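Voltage-sensor containing phosphatase (Ciona intestinalis, PDB 3V0D) probably dephosphorylates phosphoinositide lipids under the control of membrane voltage, through a PTEN-like phosphatase domain joined to a C2 domain. Local coordinates at residues Tyr29-Val34 / Leu154-Ser159; Val34-Phe39 / Gly131-Leu136; Lys111-Ser116 / His120-His125. The protein carries 1 engineered substitution. All blocks are in the same frame, centred on the assembly; numbering follows the deposited sequence. Where two conformers were deposited one is given.

How the contacts relate
All three contacts lie in the tensin-type phosphatase domain. Contact 2 is fully buried and lies nearest the centre of the chain. Contacts 1 and 3 are only partly buried. Contacts 1 and 2 share Val34 and meet where Phe157 packs on Gly134 and Ala36. Contacts 2 and 3 use the neighbouring parallel strands 34-41 and 121-125, so the same sheet carries both. The chemistry differs with place. Contact 1 has one phenol bond and some apolar packing. Contact 2 is a small methyl contact beside a phosphate site. Contact 3 buries more surface than the other two and combines a ring stack with two side-chain hydrogen bonds.

Contact 1: Tyr29-Val34 / Leu154-Ser159; sequences YVTDHV and LEYFGS. With PO4 (phosphate ion), chain D.
Tyr156 and Val30 form the polar tie between helix 150-161 and the loop after strand 27-29. The phenol OH of Tyr156 donates to the backbone O of Val30 at 2.7 Å. The C=O...donor angle is 167°, so the hydroxyl meets this oxygen almost head-on. The oxygen itself sits at the edge of the tyrosine ring, near its plane. CG of Tyr156 lies anti to its own backbone N (chi1 179°), and this brings the hydroxyl to the corner of the loop at Val30.

Apolar contacts flank this bond. Val30 CG1 lies 3.7 Å from Tyr156 CE2. The valine methyl lies alongside the ring, the two side chains running in opposing senses. The other methyl, Val30 CG2, comes obliquely to Phe157 CD1 at 4.3 Å. One valine therefore divides its branches between two successive aromatic residues. Phe157 also packs on Ala36 and on Val137 of helix 131-143.

The loop is the tight turn of a beta hairpin, joining strand 27-29 to its antiparallel partner 34-41 in the sheet of the phosphatase domain. Thr31 N donates to Val34 O across it. Thr31 OG1 accepts from His33 N at 3.1 Å, which makes an ST turn.

On the helix, Ser159 OG donates to Tyr156 O at 2.8 Å. At the other end of the turn a phosphate is bound. His33 ND1 donates to phosphate O3 at 2.7 Å, with a nearly straight N-H...O angle of 170°. This phosphate, probably from the crystallisation liquor, is also held by Lys146.

Contact 2: Val34-Phe39 / Gly131-Leu136; sequences VIAMSF and GRTGTL. With PO4 (phosphate ion), chain C.
Ala36 and Thr133 meet methyl to methyl where strand 34-41 passes the first turn of helix 131-143. Ala36 CB lies 3.6 Å from Thr133 CG2, and both CB atoms point across the gap. The threonine hydroxyl turns elsewhere, to a hydrogen bond with OG of Ser126, an engineered residue. A chi1 of -71° puts OG1 beside the backbone N and sets CG2 against the strand.

The neighbouring Arg132 side chain runs along a bound phosphate. Its CB is 3.4 Å from phosphate O4, and its CG stays close to the same oxygen. The chain then bends at chi3, which turns the guanidinium so that the phosphate lies at its edge. NE makes two weak bonds, one to O4 and one to O2. At the tip, NH2 donates to O2 at 2.7 Å with an angle of 160°. NH1 is taken by a salt bridge to Glu75 and a hydrogen bond to Ile92 O. These partners probably fix the rotation of the group. The backbone N of Arg132 adds a bond to O4 at 2.8 Å.

Behind this, Gly131 O is gripped from opposite faces by Thr135 N and Thr135 OG1. Backbone N atoms of Lys127, Gly128 and Lys130 and the hydroxyl of the engineered Ser126 also bond the phosphate. The ion, probably from the crystallisation liquor, may mark where a substrate phosphate sits. The helix start and its arginine, with this cradle of amides, form the P-loop of the cysteine-based phosphatase fold, and the engineered Ser126 stands at the position of its cysteine.

Contact 3: Lys111-Ser116 / His120-His125; sequences KVWMTS and HVIAIH
Trp113 O, near the end of helix 100-115, is gripped by two side chains. His120 ND1 donates to it at 2.8 Å in an almost straight bond (173°), with the oxygen in the imidazole plane. Ser116 OG donates to the same Trp113 O at 2.9 Å from the opposite face of the carbonyl plane.

Trp113 and His120 also stack. The six-membered ring of Trp113 lies face-to-face on the His120 imidazole, with centroids 3.6 Å apart and planes only 8° from parallel. His120 ND1 sits over the indole, and Trp113 CZ2 sits over the imidazole. The indole edge is used as well. Trp113 NE1 donates to Val121 O at 3.0 Å, reaching that oxygen from well above its carbonyl plane. Next to it, Trp113 CD1 touches Ile122 CG2 at 3.6 Å. With chi1 at 168° the indole extends out beside the Trp113 carbonyl, a torsion that brings its edge up to Val121 and Ile122.

Met114 bends at chi2 and chi3 and sets its sulfur against the start of the strand. Its SD lies 3.4 Å from His120 O and 3.8 Å from Ile122 CG2. Helix and strand are joined by a short loop, and they belong to the alpha/beta core of the phosphatase domain. Strand 121-125 leads on to the phosphate-binding loop.

The directed bond from ND1 implies that this nitrogen carries a proton. Bond and stack together probably fix the rotation of the His120 ring, and the NE1 bond to Val121 O probably limits rotation of the indole.

Contact 1: Tyr29-Val34 / Leu154-Ser159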
loop_
_atom_site.group_PDB
_atom_site.type_symbol
_atom_site.label_atom_id
_atom_site.label_comp_id
_atom_site.label_asym_id
_atom_site.label_seq_id
_atom_site.Cartn_x
_atom_site.Cartn_y
_atom_site.Cartn_z
ATOM N N TYR A 29 16.442 -13.661 1.932
ATOM C CA TYR A 29 17.447 -12.669 1.568
ATOM C C TYR A 29 17.105 -12.118 0.193
ATOM O O TYR A 29 17.373 -12.735 -0.833
ATOM C CB TYR A 29 18.860 -13.259 1.579
ATOM C CG TYR A 29 19.430 -13.414 2.958
ATOM C CD1 TYR A 29 19.168 -14.549 3.724
ATOM C CD2 TYR A 29 20.208 -12.409 3.513
ATOM C CE1 TYR A 29 19.701 -14.694 4.994
ATOM C CE2 TYR A 29 20.759 -12.534 4.789
ATOM C CZ TYR A 29 20.494 -13.685 5.530
ATOM O OH TYR A 29 21.016 -13.844 6.791
ATOM N N VAL A 30 16.422 -10.983 0.173
ATOM C CA VAL A 30 16.118 -10.298 -1.083
ATOM C C VAL A 30 17.419 -9.881 -1.778
ATOM O O VAL A 30 17.558 -10.067 -2.986
ATOM C CB VAL A 30 15.159 -9.118 -0.838
ATOM C CG1 VAL A 30 14.933 -8.327 -2.134
ATOM C CG2 VAL A 30 13.814 -9.635 -0.267
ATOM N N THR A 31 18.346 -9.356 -0.973
ATOM C CA THR A 31 19.758 -9.226 -1.333
ATOM C C THR A 31 20.553 -9.786 -0.157
ATOM O O THR A 31 19.968 -10.204 0.842
ATOM C CB THR A 31 20.185 -7.788 -1.576
ATOM O OG1 THR A 31 20.257 -7.115 -0.321
ATOM C CG2 THR A 31 19.236 -7.041 -2.533
ATOM N N ASP A 32 21.883 -9.788 -0.241
ATOM C CA ASP A 32 22.683 -10.225 0.913
ATOM C C ASP A 32 22.448 -9.390 2.159
ATOM O O ASP A 32 22.741 -9.869 3.249
ATOM C CB ASP A 32 24.202 -10.144 0.655
ATOM C CG ASP A 32 24.700 -11.040 -0.443
ATOM O OD1 ASP A 32 25.877 -10.841 -0.812
ATOM O OD2 ASP A 32 23.970 -11.931 -0.916
ATOM N N HIS A 33 21.987 -8.135 2.001
ATOM C CA HIS A 33 21.851 -7.243 3.166
ATOM C C HIS A 33 20.443 -6.750 3.407
ATOM O O HIS A 33 20.248 -5.933 4.290
ATOM C CB HIS A 33 22.837 -6.064 3.087
ATOM C CG HIS A 33 24.263 -6.507 2.994
ATOM N ND1 HIS A 33 24.956 -6.532 1.808
ATOM C CD2 HIS A 33 25.120 -6.967 3.939
ATOM C CE1 HIS A 33 26.179 -6.981 2.025
ATOM N NE2 HIS A 33 26.303 -7.256 3.306
ATOM N N VAL A 34 19.473 -7.264 2.642
ATOM C CA VAL A 34 18.074 -6.855 2.760
ATOM C C VAL A 34 17.224 -8.103 2.849
ATOM O O VAL A 34 17.159 -8.883 1.895
ATOM C CB VAL A 34 17.645 -5.971 1.552
ATOM C CG1 VAL A 34 16.182 -5.596 1.667
ATOM C CG2 VAL A 34 18.519 -4.743 1.420
ATOM N N LEU A 154 9.906 -3.543 -7.925
ATOM C CA LEU A 154 8.748 -4.338 -7.502
ATOM C C LEU A 154 8.833 -5.746 -8.060
ATOM O O LEU A 154 8.581 -6.710 -7.353
ATOM C CB LEU A 154 7.459 -3.667 -7.987
ATOM C CG LEU A 154 7.067 -2.450 -7.158
ATOM C CD1 LEU A 154 6.133 -1.549 -7.941
ATOM C CD2 LEU A 154 6.404 -2.916 -5.861
ATOM N N GLU A 155 9.165 -5.880 -9.340
ATOM C CA GLU A 155 9.252 -7.195 -9.943
ATOM C C GLU A 155 10.383 -7.986 -9.330
ATOM O O GLU A 155 10.241 -9.191 -9.149
ATOM C CB GLU A 155 9.422 -7.073 -11.443
ATOM C CG GLU A 155 8.138 -6.662 -12.107
ATOM C CD GLU A 155 8.109 -6.816 -13.594
ATOM O OE1 GLU A 155 7.076 -6.431 -14.173
ATOM O OE2 GLU A 155 9.078 -7.318 -14.187
ATOM N N TYR A 156 11.492 -7.343 -8.979
ATOM C CA TYR A 156 12.589 -8.040 -8.318
ATOM C C TYR A 156 12.142 -8.561 -6.946
ATOM O O TYR A 156 12.361 -9.738 -6.599
ATOM C CB TYR A 156 13.829 -7.151 -8.207
ATOM C CG TYR A 156 14.949 -7.859 -7.508
ATOM C CD1 TYR A 156 15.699 -8.831 -8.180
ATOM C CD2 TYR A 156 15.293 -7.559 -6.194
ATOM C CE1 TYR A 156 16.722 -9.514 -7.549
ATOM C CE2 TYR A 156 16.328 -8.228 -5.560
ATOM C CZ TYR A 156 17.029 -9.209 -6.231
ATOM O OH TYR A 156 18.064 -9.884 -5.620
ATOM N N PHE A 157 11.496 -7.705 -6.157
ATOM C CA PHE A 157 10.965 -8.163 -4.879
ATOM C C PHE A 157 10.033 -9.351 -5.091
ATOM O O PHE A 157 10.140 -10.367 -4.396
ATOM C CB PHE A 157 10.207 -7.021 -4.163
ATOM C CG PHE A 157 9.521 -7.499 -2.925
ATOM C CD1 PHE A 157 10.234 -7.725 -1.746
ATOM C CD2 PHE A 157 8.157 -7.781 -2.937
ATOM C CE1 PHE A 157 9.590 -8.218 -0.606
ATOM C CE2 PHE A 157 7.510 -8.273 -1.789
ATOM C CZ PHE A 157 8.234 -8.488 -0.631
ATOM N N GLY A 158 9.128 -9.214 -6.056
ATOM C CA GLY A 158 8.191 -10.304 -6.320
ATOM C C GLY A 158 8.920 -11.588 -6.718
ATOM O O GLY A 158 8.554 -12.656 -6.251
ATOM N N SER A 159 9.967 -11.474 -7.534
ATOM C CA SER A 159 10.723 -12.639 -7.988
ATOM C C SER A 159 11.444 -13.340 -6.856
ATOM O O SER A 159 11.694 -14.543 -6.918
ATOM C CB SER A 159 11.724 -12.251 -9.086
ATOM O OG SER A 159 12.917 -11.640 -8.602
HETATM P P PO4 D . 25.278 -4.755 -1.201
HETATM O O1 PO4 D . 25.361 -3.456 -0.437
HETATM O O2 PO4 D . 26.622 -5.435 -1.020
HETATM O O3 PO4 D . 24.176 -5.574 -0.558
HETATM O O4 PO4 D . 24.999 -4.488 -2.644
#

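Contact 2: Val34-Phe39 / Gly131-Leu136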
loop_
_atom_site.group_PDB
_atom_site.type_symbol
_atom_site.label_atom_id
_atom_site.label_comp_id
_atom_site.label_asym_id
_atom_site.label_seq_id
_atom_site.Cartn_x
_atom_site.Cartn_y
_atom_site.Cartn_z
ATOM N N VAL A 34 19.473 -7.264 2.642
ATOM C CA VAL A 34 18.074 -6.855 2.760
ATOM C C VAL A 34 17.224 -8.103 2.849
ATOM O O VAL A 34 17.159 -8.883 1.895
ATOM C CB VAL A 34 17.645 -5.971 1.552
ATOM C CG1 VAL A 34 16.182 -5.596 1.667
ATOM C CG2 VAL A 34 18.519 -4.743 1.420
ATOM N N ILE A 35 16.583 -8.274 4.013
ATOM C CA ILE A 35 15.780 -9.431 4.320
ATOM C C ILE A 35 14.304 -9.037 4.342
ATOM O O ILE A 35 13.962 -7.959 4.845
ATOM C CB ILE A 35 16.230 -10.034 5.660
ATOM C CG1 ILE A 35 17.629 -10.657 5.516
ATOM C CG2 ILE A 35 15.221 -11.045 6.208
ATOM C CD1 ILE A 35 18.376 -10.741 6.840
ATOM N N ALA A 36 13.447 -9.913 3.796
ATOM C CA ALA A 36 12.004 -9.810 3.939
ATOM C C ALA A 36 11.534 -11.030 4.710
ATOM O O ALA A 36 11.966 -12.149 4.428
ATOM C CB ALA A 36 11.348 -9.769 2.584
ATOM N N MET A 37 10.634 -10.853 5.679
ATOM C CA MET A 37 10.186 -11.992 6.490
ATOM C C MET A 37 8.775 -11.742 7.008
ATOM O O MET A 37 8.243 -10.624 6.909
ATOM C CB MET A 37 11.188 -12.271 7.624
ATOM C CG MET A 37 11.263 -11.126 8.619
ATOM S SD MET A 37 12.587 -11.422 9.812
ATOM C CE MET A 37 12.326 -10.017 10.912
ATOM N N SER A 38 8.173 -12.789 7.562
ATOM C CA SER A 38 6.856 -12.690 8.178
ATOM C C SER A 38 6.964 -12.243 9.643
ATOM O O SER A 38 8.065 -11.961 10.150
ATOM C CB SER A 38 6.116 -14.018 8.032
ATOM O OG SER A 38 6.881 -15.051 8.575
ATOM N N PHE A 39 5.818 -12.150 10.310
ATOM C CA PHE A 39 5.784 -11.580 11.642
ATOM C C PHE A 39 6.489 -12.479 12.680
ATOM O O PHE A 39 6.256 -13.697 12.704
ATOM C CB PHE A 39 4.333 -11.403 12.065
ATOM C CG PHE A 39 4.164 -10.491 13.249
ATOM C CD1 PHE A 39 4.074 -9.117 13.050
ATOM C CD2 PHE A 39 4.087 -10.972 14.550
ATOM C CE1 PHE A 39 3.922 -8.239 14.100
ATOM C CE2 PHE A 39 3.923 -10.083 15.632
ATOM C CZ PHE A 39 3.846 -8.714 15.389
ATOM N N GLY A 131 2.812 -7.697 0.909
ATOM C CA GLY A 131 2.475 -6.407 0.339
ATOM C C GLY A 131 3.128 -5.212 1.007
ATOM O O GLY A 131 3.744 -4.368 0.336
ATOM N N ARG A 132 2.979 -5.077 2.323
ATOM C CA ARG A 132 3.581 -3.916 2.986
ATOM C C ARG A 132 5.100 -3.997 2.927
ATOM O O ARG A 132 5.788 -3.013 2.632
ATOM C CB ARG A 132 3.106 -3.840 4.446
ATOM C CG ARG A 132 1.636 -3.421 4.554
ATOM C CD ARG A 132 1.158 -3.532 5.988
ATOM N NE ARG A 132 0.951 -4.916 6.384
ATOM C CZ ARG A 132 0.412 -5.275 7.540
ATOM N NH1 ARG A 132 0.110 -4.339 8.447
ATOM N NH2 ARG A 132 0.187 -6.560 7.806
ATOM N N THR A 133 5.626 -5.184 3.210
ATOM C CA THR A 133 7.062 -5.431 3.117
ATOM C C THR A 133 7.590 -5.063 1.729
ATOM O O THR A 133 8.631 -4.390 1.600
ATOM C CB THR A 133 7.362 -6.877 3.517
ATOM O OG1 THR A 133 7.155 -7.008 4.916
ATOM C CG2 THR A 133 8.801 -7.253 3.241
ATOM N N GLY A 134 6.895 -5.497 0.681
ATOM C CA GLY A 134 7.356 -5.211 -0.666
ATOM C C GLY A 134 7.363 -3.727 -0.983
ATOM O O GLY A 134 8.196 -3.259 -1.755
ATOM N N THR A 135 6.434 -2.962 -0.410
ATOM C CA THR A 135 6.383 -1.528 -0.660
ATOM C C THR A 135 7.691 -0.895 -0.162
ATOM O O THR A 135 8.309 -0.069 -0.860
ATOM C CB THR A 135 5.187 -0.884 0.082
ATOM O OG1 THR A 135 3.970 -1.551 -0.259
ATOM C CG2 THR A 135 5.036 0.569 -0.244
ATOM N N LEU A 136 8.102 -1.238 1.062
ATOM C CA LEU A 136 9.305 -0.634 1.627
ATOM C C LEU A 136 10.590 -1.246 1.076
ATOM O O LEU A 136 11.557 -0.515 0.874
ATOM C CB LEU A 136 9.268 -0.631 3.160
ATOM C CG LEU A 136 8.541 0.585 3.772
ATOM C CD1 LEU A 136 7.060 0.632 3.370
ATOM C CD2 LEU A 136 8.713 0.627 5.265
HETATM P P PO4 C . 1.575 -8.258 4.537
HETATM O O1 PO4 C . 0.186 -8.146 3.885
HETATM O O2 PO4 C . 1.384 -8.246 6.035
HETATM O O3 PO4 C . 2.174 -9.562 4.088
HETATM O O4 PO4 C . 2.399 -7.122 4.110
#

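Contact 3: Lys111-Ser116 / His120-His125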
loop_
_atom_site.group_PDB
_atom_site.type_symbol
_atom_site.label_atom_id
_atom_site.label_comp_id
_atom_site.label_asym_id
_atom_site.label_seq_id
_atom_site.Cartn_x
_atom_site.Cartn_y
_atom_site.Cartn_z
ATOM N N LYS A 111 18.911 4.533 5.478
ATOM C CA LYS A 111 20.127 5.079 4.869
ATOM C C LYS A 111 21.216 5.305 5.915
ATOM O O LYS A 111 22.379 4.920 5.695
ATOM C CB LYS A 111 19.841 6.342 4.055
ATOM C CG LYS A 111 20.844 6.538 2.918
ATOM C CD LYS A 111 20.433 7.591 1.889
ATOM C CE LYS A 111 21.329 7.563 0.593
ATOM N NZ LYS A 111 21.353 6.285 -0.259
ATOM N N VAL A 112 20.859 5.942 7.027
ATOM C CA VAL A 112 21.824 6.246 8.094
ATOM C C VAL A 112 22.416 4.941 8.635
ATOM O O VAL A 112 23.622 4.812 8.829
ATOM C CB VAL A 112 21.174 7.106 9.194
ATOM C CG1 VAL A 112 22.058 7.214 10.438
ATOM C CG2 VAL A 112 20.881 8.513 8.668
ATOM N N TRP A 113 21.554 3.966 8.883
ATOM C CA TRP A 113 21.994 2.682 9.401
ATOM C C TRP A 113 22.916 1.965 8.427
ATOM O O TRP A 113 23.966 1.450 8.818
ATOM C CB TRP A 113 20.769 1.846 9.735
ATOM C CG TRP A 113 21.088 0.415 10.009
ATOM C CD1 TRP A 113 20.759 -0.644 9.229
ATOM C CD2 TRP A 113 21.772 -0.115 11.142
ATOM N NE1 TRP A 113 21.205 -1.792 9.783
ATOM C CE2 TRP A 113 21.853 -1.504 10.955
ATOM C CE3 TRP A 113 22.357 0.462 12.281
ATOM C CZ2 TRP A 113 22.459 -2.353 11.880
ATOM C CZ3 TRP A 113 22.971 -0.389 13.203
ATOM C CH2 TRP A 113 23.011 -1.780 12.989
ATOM N N MET A 114 22.536 1.924 7.154
ATOM C CA MET A 114 23.287 1.155 6.188
ATOM C C MET A 114 24.611 1.838 5.824
ATOM O O MET A 114 25.618 1.173 5.600
ATOM C CB MET A 114 22.424 0.842 4.960
ATOM C CG MET A 114 21.234 -0.084 5.312
ATOM S SD MET A 114 21.771 -1.730 5.727
ATOM C CE MET A 114 21.473 -2.484 4.177
ATOM N N THR A 115 24.648 3.158 5.814
ATOM C CA THR A 115 25.859 3.814 5.326
ATOM C C THR A 115 27.008 3.615 6.295
ATOM O O THR A 115 28.175 3.677 5.907
ATOM C CB THR A 115 25.563 5.314 5.159
ATOM O OG1 THR A 115 24.497 5.484 4.228
ATOM C CG2 THR A 115 26.736 6.014 4.592
ATOM N N SER A 116 26.688 3.368 7.559
ATOM C CA SER A 116 27.715 3.318 8.579
ATOM C C SER A 116 28.598 2.056 8.564
ATOM O O SER A 116 29.678 2.077 9.147
ATOM C CB SER A 116 27.106 3.534 9.962
ATOM O OG SER A 116 26.221 2.483 10.298
ATOM N N HIS A 120 26.137 -4.084 7.563
ATOM C CA HIS A 120 24.829 -3.908 8.172
ATOM C C HIS A 120 23.742 -4.506 7.293
ATOM O O HIS A 120 23.809 -4.456 6.061
ATOM C CB HIS A 120 24.583 -2.433 8.445
ATOM C CG HIS A 120 25.218 -1.964 9.708
ATOM N ND1 HIS A 120 25.121 -0.665 10.151
ATOM C CD2 HIS A 120 25.966 -2.623 10.627
ATOM C CE1 HIS A 120 25.783 -0.542 11.291
ATOM N NE2 HIS A 120 26.295 -1.719 11.603
ATOM N N VAL A 121 22.728 -5.070 7.951
ATOM C CA VAL A 121 21.555 -5.569 7.258
ATOM C C VAL A 121 20.296 -4.929 7.821
ATOM O O VAL A 121 20.243 -4.480 8.983
ATOM C CB VAL A 121 21.437 -7.128 7.300
ATOM C CG1 VAL A 121 22.735 -7.761 6.829
ATOM C CG2 VAL A 121 21.052 -7.659 8.667
ATOM N N ILE A 122 19.266 -4.921 6.973
ATOM C CA ILE A 122 17.922 -4.555 7.376
ATOM C C ILE A 122 17.019 -5.733 7.121
ATOM O O ILE A 122 17.123 -6.411 6.095
ATOM C CB ILE A 122 17.414 -3.269 6.672
ATOM C CG1 ILE A 122 17.361 -3.389 5.146
ATOM C CG2 ILE A 122 18.257 -2.074 7.117
ATOM C CD1 ILE A 122 16.920 -2.097 4.437
ATOM N N ALA A 123 16.102 -5.963 8.063
ATOM C CA ALA A 123 15.101 -7.025 7.935
ATOM C C ALA A 123 13.741 -6.388 8.084
ATOM O O ALA A 123 13.407 -5.870 9.162
ATOM C CB ALA A 123 15.323 -8.131 8.962
ATOM N N ILE A 124 12.984 -6.415 7.000
ATOM C CA ILE A 124 11.681 -5.770 6.921
ATOM C C ILE A 124 10.617 -6.841 7.015
ATOM O O ILE A 124 10.679 -7.845 6.306
ATOM C CB ILE A 124 11.581 -4.951 5.630
ATOM C CG1 ILE A 124 12.701 -3.883 5.604
ATOM C CG2 ILE A 124 10.213 -4.313 5.495
ATOM C CD1 ILE A 124 12.921 -3.196 4.284
ATOM N N HIS A 125 9.659 -6.639 7.909
ATOM C CA HIS A 125 8.561 -7.583 8.040
ATOM C C HIS A 125 7.249 -6.896 8.170
ATOM O O HIS A 125 7.141 -5.740 8.612
ATOM C CB HIS A 125 8.763 -8.593 9.193
ATOM C CG HIS A 125 8.437 -8.064 10.555
ATOM N ND1 HIS A 125 7.147 -7.991 11.041
ATOM C CD2 HIS A 125 9.239 -7.589 11.546
ATOM C CE1 HIS A 125 7.173 -7.479 12.267
ATOM N NE2 HIS A 125 8.428 -7.245 12.606
#